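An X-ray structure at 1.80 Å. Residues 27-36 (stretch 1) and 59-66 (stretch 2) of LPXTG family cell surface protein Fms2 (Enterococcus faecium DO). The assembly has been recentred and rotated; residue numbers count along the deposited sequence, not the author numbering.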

# COMPACT_ATOMS: atom_id res chain seq x y z
N LYS A 27 1.36 -5.46 8.05
CA LYS A 27 1.50 -5.83 9.46
C LYS A 27 2.15 -4.68 10.23
O LYS A 27 3.31 -4.34 10.01
N PRO A 28 1.38 -4.05 11.13
CA PRO A 28 1.95 -2.93 11.89
C PRO A 28 2.88 -3.41 12.98
O PRO A 28 2.73 -4.54 13.47
N ASN A 29 3.82 -2.56 13.39
CA ASN A 29 4.75 -2.92 14.45
C ASN A 29 4.20 -2.58 15.83
O ASN A 29 4.72 -3.04 16.85
N LYS A 30 3.15 -1.77 15.86
CA LYS A 30 2.55 -1.34 17.11
C LYS A 30 1.06 -1.13 16.88
O LYS A 30 0.61 -1.08 15.74
N SER A 31 0.31 -1.05 17.97
CA SER A 31 -1.13 -0.82 17.88
C SER A 31 -1.40 0.68 17.84
O SER A 31 -0.93 1.42 18.71
N VAL A 32 -2.16 1.12 16.83
CA VAL A 32 -2.48 2.53 16.64
C VAL A 32 -3.90 2.63 16.12
O VAL A 32 -4.28 1.92 15.19
N ASN A 33 -4.70 3.53 16.71
CA ASN A 33 -5.99 3.88 16.12
C ASN A 33 -5.85 5.23 15.42
O ASN A 33 -5.39 6.20 16.04
N ALA A 34 -6.24 5.31 14.15
CA ALA A 34 -6.15 6.56 13.40
C ALA A 34 -7.49 7.01 12.83
O ALA A 34 -8.21 6.24 12.19
N SER A 35 -7.81 8.28 13.04
CA SER A 35 -9.05 8.86 12.53
C SER A 35 -9.10 8.91 11.00
O SER A 35 -10.12 8.56 10.39
N ASP A 36 -8.01 9.36 10.39
CA ASP A 36 -7.98 9.52 8.94
C ASP A 36 -6.70 8.97 8.35
O ASP A 36 -5.60 9.35 8.75
N TYR A 59 -8.59 6.30 0.67
CA TYR A 59 -8.81 7.08 1.88
C TYR A 59 -9.69 6.28 2.83
O TYR A 59 -10.73 5.74 2.42
N LEU A 60 -9.26 6.18 4.08
CA LEU A 60 -9.94 5.34 5.06
C LEU A 60 -10.25 6.14 6.30
O LEU A 60 -9.51 7.08 6.65
N LYS A 61 -11.32 5.77 6.99
CA LYS A 61 -11.69 6.46 8.22
C LYS A 61 -11.71 5.48 9.37
O LYS A 61 -12.09 4.32 9.19
N ASP A 62 -11.29 5.95 10.55
CA ASP A 62 -11.36 5.19 11.80
C ASP A 62 -10.75 3.80 11.68
O ASP A 62 -11.43 2.78 11.82
N VAL A 63 -9.46 3.78 11.42
CA VAL A 63 -8.74 2.54 11.23
C VAL A 63 -8.16 2.09 12.57
O VAL A 63 -7.67 2.91 13.37
N GLN A 64 -8.26 0.79 12.83
CA GLN A 64 -7.75 0.19 14.05
C GLN A 64 -6.65 -0.81 13.67
O GLN A 64 -6.94 -1.87 13.11
N TRP A 65 -5.40 -0.44 13.95
CA TRP A 65 -4.26 -1.31 13.70
C TRP A 65 -3.83 -1.98 15.00
O TRP A 65 -3.69 -1.32 16.03
N THR A 66 -3.66 -3.30 14.94
CA THR A 66 -3.20 -4.07 16.08
C THR A 66 -1.84 -4.66 15.78
O THR A 66 -1.67 -5.34 14.76

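Residues 32-34 and 63-65 run antiparallel as neighbouring strands, and their alternation sorts the side chains onto two faces. Val-32, Ala-34, Val-63 and Trp-65 share one face; Asn-33 and Gln-64 lie on the other, as do the paired Asp-36 and Lys-61, near where each stretch turns its corner. The backbone fixes this register: Val-32 and Trp-65 exchange two hydrogen bonds, Val-32 N to Trp-65 O at 3.0 Å and Trp-65 N to Val-32 O at 2.9 Å, and Ala-34 and Val-63 form a second such pair.

The dominant bump on the apolar face is the indole of Trp-65. With chi1 near -75° (m) and chi2 at -49°, its six-membered ring lies against Val-32 and Ala-34. Val-32, in the t rotamer, brings CB to 4.3 Å from Trp-65 CE3, and the methyl CB of Ala-34 lies 4.3 Å from Trp-65 CZ3. Alanine suits this place because its single methyl touches the ring while occupying little of the space the indole needs. Val-63, also t, stands beside Ala-34 on this apolar face, its branched and compact side chain well matched to a strand.

Pro-28 closes the packing near the start of the indole side chain. Its CB points toward stretch 2, and its ring, puckered C-gamma endo, sets CG 4.0 Å from Trp-65 CB and 3.3 Å from Thr-66 O. A rigid, apolar ring offers a firm surface here. Nearby, the m rotamer of Ser-31 places OG 3.5 Å from Thr-66 CA and 3.9 Å from Thr-66 CG2, a snug contact between small side chains at the exposed margin.

The opposite face is polar. Asn-33 is m, and its amide end comes nearer to stretch 2, so that OD1 rests 3.4 Å from both CA and CG of Gln-64, whose t, t side chain extends outward. A water bridges the strands here, donating to Asn-33 OD1 at 2.6 Å and to Trp-65 O at 2.7 Å; the same oxygen that rests on Gln-64 also accepts from the water.

At the corner, Asp-62 N donates to Ser-35 O at 2.9 Å. Asp-36, m, accepts from its neighbour, Ser-35 OG to Asp-36 OD2 at 2.7 Å, and a second water donates to Asp-36 OD1 at 2.8 Å and to Leu-60 O at 3.1 Å, filling the gap between the two stretches. The long side chain of Lys-61 leads away from stretch 1, and its NZ donates to Tyr-59 O at 2.9 Å.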

# COMPACT_ATOMS: atom_id res chain seq x y z
CB LYS A 27 2.33 -7.11 9.61
CG LYS A 27 2.45 -7.61 11.05
CD LYS A 27 3.17 -8.95 11.17
CE LYS A 27 4.68 -8.82 10.98
NZ LYS A 27 5.50 -9.81 11.76
CB PRO A 28 0.73 -2.26 12.52
CG PRO A 28 -0.35 -3.32 12.55
CD PRO A 28 -0.02 -4.35 11.50
CB ASN A 29 6.12 -2.25 14.24
CG ASN A 29 6.08 -0.74 14.44
OD1 ASN A 29 5.07 -0.10 14.16
ND2 ASN A 29 7.18 -0.18 14.93
CB LYS A 30 3.20 -0.04 17.58
CG LYS A 30 3.03 1.11 16.62
CD LYS A 30 3.75 2.35 17.13
CE LYS A 30 3.19 2.80 18.47
NZ LYS A 30 3.42 4.25 18.71
CB SER A 31 -1.86 -1.47 19.05
OG SER A 31 -1.77 -2.88 19.01
CB VAL A 32 -1.55 3.20 15.59
CG1 VAL A 32 -1.95 4.66 15.36
CG2 VAL A 32 -0.10 3.13 16.02
CB ASN A 33 -7.09 3.96 17.19
CG ASN A 33 -7.41 2.61 17.81
OD1 ASN A 33 -7.35 1.58 17.14
ND2 ASN A 33 -7.75 2.61 19.09
CB ALA A 34 -5.10 6.45 12.30
CB SER A 35 -9.21 10.26 13.11
OG SER A 35 -10.32 10.93 12.55
CB ASP A 36 -8.15 11.00 8.58
CG ASP A 36 -9.45 11.55 9.08
OD1 ASP A 36 -10.45 11.41 8.35
OD2 ASP A 36 -9.46 12.09 10.21
CB TYR A 59 -9.49 8.41 1.54
CG TYR A 59 -8.63 9.37 0.75
CD1 TYR A 59 -7.76 10.24 1.39
CD2 TYR A 59 -8.70 9.41 -0.64
CE1 TYR A 59 -6.98 11.12 0.67
CE2 TYR A 59 -7.92 10.28 -1.37
CZ TYR A 59 -7.06 11.14 -0.71
OH TYR A 59 -6.28 12.01 -1.43
CB LEU A 60 -9.06 4.15 5.44
CG LEU A 60 -8.74 3.18 4.31
CD1 LEU A 60 -7.57 2.29 4.70
CD2 LEU A 60 -9.98 2.35 3.99
CB LYS A 61 -13.06 7.13 8.08
CG LYS A 61 -13.16 8.11 6.92
CD LYS A 61 -13.59 7.40 5.64
CE LYS A 61 -13.40 8.24 4.39
NZ LYS A 61 -12.93 7.40 3.25
CB ASP A 62 -12.80 5.14 12.31
CG ASP A 62 -13.38 6.53 12.52
OD1 ASP A 62 -12.75 7.32 13.25
OD2 ASP A 62 -14.44 6.83 11.94
CB VAL A 63 -7.64 2.70 10.16
CG1 VAL A 63 -6.84 1.41 10.01
CG2 VAL A 63 -8.25 3.10 8.83
CB GLN A 64 -8.91 -0.51 14.76
CG GLN A 64 -8.56 -1.39 15.93
CD GLN A 64 -9.68 -2.38 16.24
OE1 GLN A 64 -9.45 -3.59 16.35
NE2 GLN A 64 -10.90 -1.87 16.35
CB TRP A 65 -3.09 -0.52 13.11
CG TRP A 65 -3.28 -0.15 11.66
CD1 TRP A 65 -3.66 -1.00 10.64
CD2 TRP A 65 -3.07 1.13 11.05
NE1 TRP A 65 -3.71 -0.30 9.45
CE2 TRP A 65 -3.35 1.00 9.68
CE3 TRP A 65 -2.67 2.38 11.54
CZ2 TRP A 65 -3.26 2.08 8.79
CZ3 TRP A 65 -2.57 3.45 10.65
CH2 TRP A 65 -2.87 3.29 9.29
CB THR A 66 -4.18 -5.19 16.41
OG1 THR A 66 -5.47 -4.62 16.68
CG2 THR A 66 -3.71 -5.95 17.63
O HOH W 1 -5.48 -0.18 17.71
O HOH W 2 -10.16 10.00 5.98